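Nodulation fucosyltransferase NodZ (Bradyrhizobium sp., PDB 2HHC) belongs to the NodZ family of nodulation proteins and has the two-domain GT-B fold of glycosyltransferases. Local coordinates at residues A[41-55]-A[68-80]. Residues are numbered along the deposited sequence; the frame is centred on the assembly and turned at random.
Sequences RGSCYVEQPFSNAFP and PVICDDRVNQLSF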
loop_
_atom_site.group_PDB
_atom_site.type_symbol
_atom_site.label_atom_id
_atom_site.label_comp_id
_atom_site.label_asym_id
_atom_site.label_seq_id
_atom_site.Cartn_x
_atom_site.Cartn_y
_atom_site.Cartn_z
ATOM N N ARG A 41 3.526 14.304 -3.346
ATOM C CA ARG A 41 4.794 15.053 -3.392
ATOM C C ARG A 41 5.726 14.545 -2.329
ATOM O O ARG A 41 5.308 14.311 -1.201
ATOM C CB ARG A 41 4.549 16.555 -3.178
ATOM C CG ARG A 41 3.879 17.218 -4.390
ATOM C CD ARG A 41 3.550 18.701 -4.200
ATOM N NE ARG A 41 2.571 18.837 -3.156
ATOM C CZ ARG A 41 2.167 19.999 -2.667
ATOM N NH1 ARG A 41 2.617 21.107 -3.229
ATOM N NH2 ARG A 41 1.309 20.044 -1.643
ATOM N N GLY A 42 6.968 14.354 -2.704
ATOM C CA GLY A 42 8.007 13.871 -1.753
ATOM C C GLY A 42 8.037 12.362 -1.526
ATOM O O GLY A 42 8.745 11.868 -0.623
ATOM N N SER A 43 7.338 11.620 -2.393
ATOM C CA SER A 43 7.408 10.159 -2.401
ATOM C C SER A 43 8.846 9.657 -2.383
ATOM O O SER A 43 9.749 10.194 -3.027
ATOM C CB SER A 43 6.750 9.632 -3.677
ATOM O OG SER A 43 6.970 8.244 -3.859
ATOM N N CYS A 44 9.051 8.560 -1.653
ATOM C CA CYS A 44 10.334 7.855 -1.645
ATOM C C CYS A 44 10.787 7.387 -3.018
ATOM O O CYS A 44 11.960 7.083 -3.225
ATOM C CB CYS A 44 10.325 6.661 -0.652
ATOM S SG CYS A 44 9.075 5.443 -0.974
ATOM N N TYR A 45 9.854 7.318 -3.964
ATOM C CA TYR A 45 10.194 6.813 -5.286
ATOM C C TYR A 45 10.478 7.908 -6.308
ATOM O O TYR A 45 10.912 7.617 -7.417
ATOM C CB TYR A 45 9.124 5.932 -5.833
ATOM C CG TYR A 45 8.935 4.711 -5.008
ATOM C CD1 TYR A 45 9.946 3.776 -4.868
ATOM C CD2 TYR A 45 7.763 4.521 -4.332
ATOM C CE1 TYR A 45 9.770 2.639 -4.071
ATOM C CE2 TYR A 45 7.583 3.414 -3.528
ATOM C CZ TYR A 45 8.547 2.483 -3.429
ATOM O OH TYR A 45 8.326 1.391 -2.634
ATOM N N VAL A 46 10.215 9.157 -5.979
ATOM C CA VAL A 46 10.387 10.235 -6.949
ATOM C C VAL A 46 11.469 11.199 -6.435
ATOM O O VAL A 46 11.305 11.783 -5.359
ATOM C CB VAL A 46 9.042 10.940 -7.142
ATOM C CG1 VAL A 46 9.148 12.179 -8.047
ATOM C CG2 VAL A 46 8.046 9.925 -7.733
ATOM N N GLU A 47 12.500 11.417 -7.240
ATOM C CA GLU A 47 13.646 12.238 -6.860
ATOM C C GLU A 47 13.276 13.718 -6.694
ATOM O O GLU A 47 13.743 14.392 -5.788
ATOM C CB GLU A 47 14.749 12.058 -7.940
ATOM C CG GLU A 47 16.147 12.625 -7.610
ATOM C CD GLU A 47 17.125 12.587 -8.811
ATOM O OE1 GLU A 47 16.826 13.205 -9.862
ATOM O OE2 GLU A 47 18.211 11.960 -8.699
ATOM N N GLN A 48 12.394 14.202 -7.541
ATOM C CA GLN A 48 12.048 15.624 -7.570
ATOM C C GLN A 48 11.027 15.909 -6.447
ATOM O O GLN A 48 9.915 15.405 -6.491
ATOM C CB GLN A 48 11.463 15.961 -8.945
ATOM C CG GLN A 48 12.396 15.759 -10.136
ATOM C CD GLN A 48 12.571 14.297 -10.620
ATOM O OE1 GLN A 48 11.805 13.397 -10.269
ATOM N NE2 GLN A 48 13.605 14.079 -11.460
ATOM N N PRO A 49 11.367 16.754 -5.444
ATOM C CA PRO A 49 10.547 16.799 -4.243
ATOM C C PRO A 49 9.163 17.444 -4.361
ATOM O O PRO A 49 8.301 17.246 -3.489
ATOM C CB PRO A 49 11.375 17.679 -3.310
ATOM C CG PRO A 49 12.109 18.547 -4.213
ATOM C CD PRO A 49 12.514 17.678 -5.343
ATOM N N PHE A 50 8.929 18.209 -5.431
ATOM C CA PHE A 50 7.645 18.893 -5.578
ATOM C C PHE A 50 6.754 18.272 -6.652
ATOM O O PHE A 50 5.649 18.737 -6.885
ATOM C CB PHE A 50 7.827 20.378 -5.808
ATOM C CG PHE A 50 8.848 20.999 -4.890
ATOM C CD1 PHE A 50 8.713 20.897 -3.517
ATOM C CD2 PHE A 50 9.935 21.638 -5.412
ATOM C CE1 PHE A 50 9.660 21.481 -2.683
ATOM C CE2 PHE A 50 10.889 22.198 -4.567
ATOM C CZ PHE A 50 10.717 22.088 -3.194
ATOM N N SER A 51 7.201 17.187 -7.266
ATOM C CA SER A 51 6.416 16.502 -8.277
ATOM C C SER A 51 5.436 15.573 -7.587
ATOM O O SER A 51 5.847 14.768 -6.705
ATOM C CB SER A 51 7.361 15.678 -9.146
ATOM O OG SER A 51 6.640 14.973 -10.102
ATOM N N ASN A 52 4.142 15.619 -7.957
ATOM C CA ASN A 52 3.200 14.711 -7.350
ATOM C C ASN A 52 3.401 13.329 -7.944
ATOM O O ASN A 52 3.281 13.194 -9.144
ATOM C CB ASN A 52 1.783 15.228 -7.623
ATOM C CG ASN A 52 0.708 14.540 -6.810
ATOM O OD1 ASN A 52 0.950 13.491 -6.226
ATOM N ND2 ASN A 52 -0.480 15.126 -6.760
ATOM N N ALA A 53 3.788 12.359 -7.129
ATOM C CA ALA A 53 4.134 11.035 -7.643
ATOM C C ALA A 53 2.950 10.249 -8.148
ATOM O O ALA A 53 3.139 9.282 -8.891
ATOM C CB ALA A 53 4.825 10.231 -6.562
ATOM N N PHE A 54 1.733 10.589 -7.749
ATOM C CA PHE A 54 0.592 9.728 -8.132
ATOM C C PHE A 54 0.552 9.461 -9.664
ATOM O O PHE A 54 0.442 8.292 -10.090
ATOM C CB PHE A 54 -0.742 10.233 -7.554
ATOM C CG PHE A 54 -1.896 9.348 -7.856
ATOM C CD1 PHE A 54 -2.222 8.272 -7.051
ATOM C CD2 PHE A 54 -2.645 9.598 -8.966
ATOM C CE1 PHE A 54 -3.348 7.484 -7.397
ATOM C CE2 PHE A 54 -3.751 8.805 -9.338
ATOM C CZ PHE A 54 -4.086 7.745 -8.490
ATOM N N PRO A 55 0.590 10.496 -10.544
ATOM C CA PRO A 55 0.568 10.245 -11.982
ATOM C C PRO A 55 1.763 9.532 -12.600
ATOM O O PRO A 55 1.734 9.163 -13.732
ATOM C CB PRO A 55 0.427 11.649 -12.588
ATOM C CG PRO A 55 -0.003 12.516 -11.459
ATOM C CD PRO A 55 0.536 11.928 -10.234
ATOM N N PRO A 68 -15.200 13.743 -6.009
ATOM C CA PRO A 68 -14.274 14.394 -6.936
ATOM C C PRO A 68 -12.839 14.280 -6.449
ATOM O O PRO A 68 -12.556 14.324 -5.235
ATOM C CB PRO A 68 -14.716 15.876 -6.891
ATOM C CG PRO A 68 -16.005 15.886 -6.224
ATOM C CD PRO A 68 -16.083 14.716 -5.340
ATOM N N VAL A 69 -11.886 14.142 -7.371
ATOM C CA VAL A 69 -10.469 13.920 -7.051
ATOM C C VAL A 69 -9.580 14.849 -7.846
ATOM O O VAL A 69 -9.765 15.018 -9.030
ATOM C CB VAL A 69 -10.060 12.476 -7.354
ATOM C CG1 VAL A 69 -8.571 12.243 -7.151
ATOM C CG2 VAL A 69 -10.868 11.522 -6.512
ATOM N N ILE A 70 -8.599 15.419 -7.146
ATOM C CA ILE A 70 -7.456 16.135 -7.724
ATOM C C ILE A 70 -6.229 15.305 -7.420
ATOM O O ILE A 70 -5.872 15.122 -6.262
ATOM C CB ILE A 70 -7.313 17.525 -7.134
ATOM C CG1 ILE A 70 -8.555 18.381 -7.449
ATOM C CG2 ILE A 70 -6.087 18.221 -7.714
ATOM C CD1 ILE A 70 -8.691 19.656 -6.653
ATOM N N CYS A 71 -5.536 14.823 -8.448
ATOM C CA CYS A 71 -4.445 13.869 -8.262
ATOM C C CYS A 71 -3.121 14.235 -8.918
ATOM O O CYS A 71 -2.228 13.360 -9.023
ATOM C CB CYS A 71 -4.840 12.527 -8.924
ATOM S SG CYS A 71 -4.828 12.517 -10.732
ATOM N N ASP A 72 -2.932 15.491 -9.296
ATOM C CA ASP A 72 -1.856 15.828 -10.164
ATOM C C ASP A 72 -1.099 17.087 -9.766
ATOM O O ASP A 72 -1.121 17.433 -8.582
ATOM C CB ASP A 72 -2.388 15.886 -11.565
ATOM C CG ASP A 72 -3.468 16.957 -11.764
ATOM O OD1 ASP A 72 -3.547 17.901 -10.951
ATOM O OD2 ASP A 72 -4.232 16.853 -12.757
ATOM N N ASP A 73 -0.403 17.743 -10.670
ATOM C CA ASP A 73 0.410 18.881 -10.277
ATOM C C ASP A 73 -0.374 20.138 -9.911
ATOM O O ASP A 73 0.208 21.126 -9.484
ATOM C CB ASP A 73 1.617 19.108 -11.197
ATOM C CG ASP A 73 2.826 18.068 -10.965
ATOM O OD1 ASP A 73 3.655 18.044 -11.901
ATOM O OD2 ASP A 73 3.012 17.363 -9.906
ATOM N N ARG A 74 -1.696 20.122 -10.034
ATOM C CA ARG A 74 -2.507 21.222 -9.518
ATOM C C ARG A 74 -2.280 21.426 -8.012
ATOM O O ARG A 74 -2.498 22.528 -7.515
ATOM C CB ARG A 74 -3.980 21.004 -9.816
ATOM C CG ARG A 74 -4.306 21.265 -11.239
ATOM C CD ARG A 74 -5.795 20.957 -11.570
ATOM N NE ARG A 74 -5.974 19.522 -11.544
ATOM C CZ ARG A 74 -7.130 18.872 -11.556
ATOM N NH1 ARG A 74 -8.260 19.536 -11.554
ATOM N NH2 ARG A 74 -7.115 17.543 -11.552
ATOM N N VAL A 75 -1.797 20.428 -7.293
ATOM C CA VAL A 75 -1.420 20.666 -5.884
ATOM C C VAL A 75 -0.396 21.814 -5.720
ATOM O O VAL A 75 -0.307 22.418 -4.650
ATOM C CB VAL A 75 -0.950 19.358 -5.211
ATOM C CG1 VAL A 75 -2.071 18.356 -5.198
ATOM C CG2 VAL A 75 0.316 18.808 -5.837
ATOM N N ASN A 76 0.393 22.086 -6.753
ATOM C CA ASN A 76 1.387 23.154 -6.743
ATOM C C ASN A 76 0.840 24.490 -7.229
ATOM O O ASN A 76 1.571 25.496 -7.234
ATOM C CB ASN A 76 2.572 22.768 -7.608
ATOM C CG ASN A 76 3.404 21.682 -6.999
ATOM O OD1 ASN A 76 3.536 21.606 -5.783
ATOM N ND2 ASN A 76 3.898 20.760 -7.824
ATOM N N GLN A 77 -0.425 24.528 -7.669
ATOM C CA GLN A 77 -1.040 25.776 -8.108
ATOM C C GLN A 77 -2.182 26.265 -7.190
ATOM O O GLN A 77 -2.351 27.472 -6.958
ATOM C CB GLN A 77 -1.639 25.586 -9.530
ATOM C CG GLN A 77 -0.802 24.810 -10.606
ATOM C CD GLN A 77 -1.630 24.282 -11.810
ATOM O OE1 GLN A 77 -2.639 24.873 -12.216
ATOM N NE2 GLN A 77 -1.174 23.177 -12.391
ATOM N N LEU A 78 -2.983 25.345 -6.712
ATOM C CA LEU A 78 -4.175 25.636 -5.937
ATOM C C LEU A 78 -3.817 25.963 -4.497
ATOM O O LEU A 78 -2.845 25.402 -3.958
ATOM C CB LEU A 78 -5.117 24.407 -5.949
ATOM C CG LEU A 78 -5.616 24.098 -7.371
ATOM C CD1 LEU A 78 -6.328 22.761 -7.418
ATOM C CD2 LEU A 78 -6.520 25.207 -7.907
ATOM N N SER A 79 -4.567 26.881 -3.902
ATOM C CA SER A 79 -4.468 27.254 -2.520
ATOM C C SER A 79 -5.650 26.659 -1.782
ATOM O O SER A 79 -6.765 27.220 -1.783
ATOM C CB SER A 79 -4.498 28.768 -2.363
ATOM O OG SER A 79 -3.300 29.349 -2.850
ATOM N N PHE A 80 -5.438 25.538 -1.100
ATOM C CA PHE A 80 -6.539 24.871 -0.424
ATOM C C PHE A 80 -6.905 25.686 0.810
ATOM O O PHE A 80 -6.033 26.082 1.537
ATOM C CB PHE A 80 -6.194 23.379 -0.124
ATOM C CG PHE A 80 -5.993 22.565 -1.400
ATOM C CD1 PHE A 80 -7.016 22.366 -2.283
ATOM C CD2 PHE A 80 -4.717 22.054 -1.740
ATOM C CE1 PHE A 80 -6.833 21.689 -3.511
ATOM C CE2 PHE A 80 -4.556 21.388 -2.965
ATOM C CZ PHE A 80 -5.597 21.201 -3.812
HETATM O O HOH W 1 -1.003 21.990 -2.000
HETATM O O HOH W 2 5.809 16.728 -11.889
#
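N52 reaches across to the 68-80 segment with both its backbone and its side chain. Its ND2 donates to D72 O at 3.0 Å, nearly straight, with the oxygen in the amide plane; the donor itself sits above the carbonyl plane of D72. CG lies anti to the backbone N (chi1 -168°), which carries the amide across to the D72 carbonyl. There ND2 also bonds I38 O, and OD1 accepts from W40 N and, weakly, from F54 N as a helix cap. The buried amide is thus held on both ends. Beside it, F54 CD2 packs on C71 CB at 3.7 Å, with the C71 sulfur oblique to the ring. P55 CD rests 3.3 Å from C71 O. This is the tight side, next to strand 35-39.

Buried V75 marks the border. Its CG1 faces the N52 amide, and its CG2 lies over one face of the R41 guanidinium, 3.5 Å from NE. Beyond it, F50, D73 and N76 are exposed. In one of its two conformers, D73 OD2 accepts from N52 N at 2.8 Å. The N76 amide is used at both ends: ND2 donates to F50 O, and OD1 accepts from R41 NH1 at 2.8 Å, the guanidinium and amide planes standing 54° apart. D39 forms a salt bridge with R41 NH2.

The contact joins two loops that follow neighbouring parallel strands, 35-39 and 67-70, of one sheet. Four directional hydrogen bonds cross it, from a guanidinium, two side-chain amides and a backbone N-H. The multiply bonded N52 amide probably fixes the turn before helix 54-57 against strand 35-39 and the 71-73 turn.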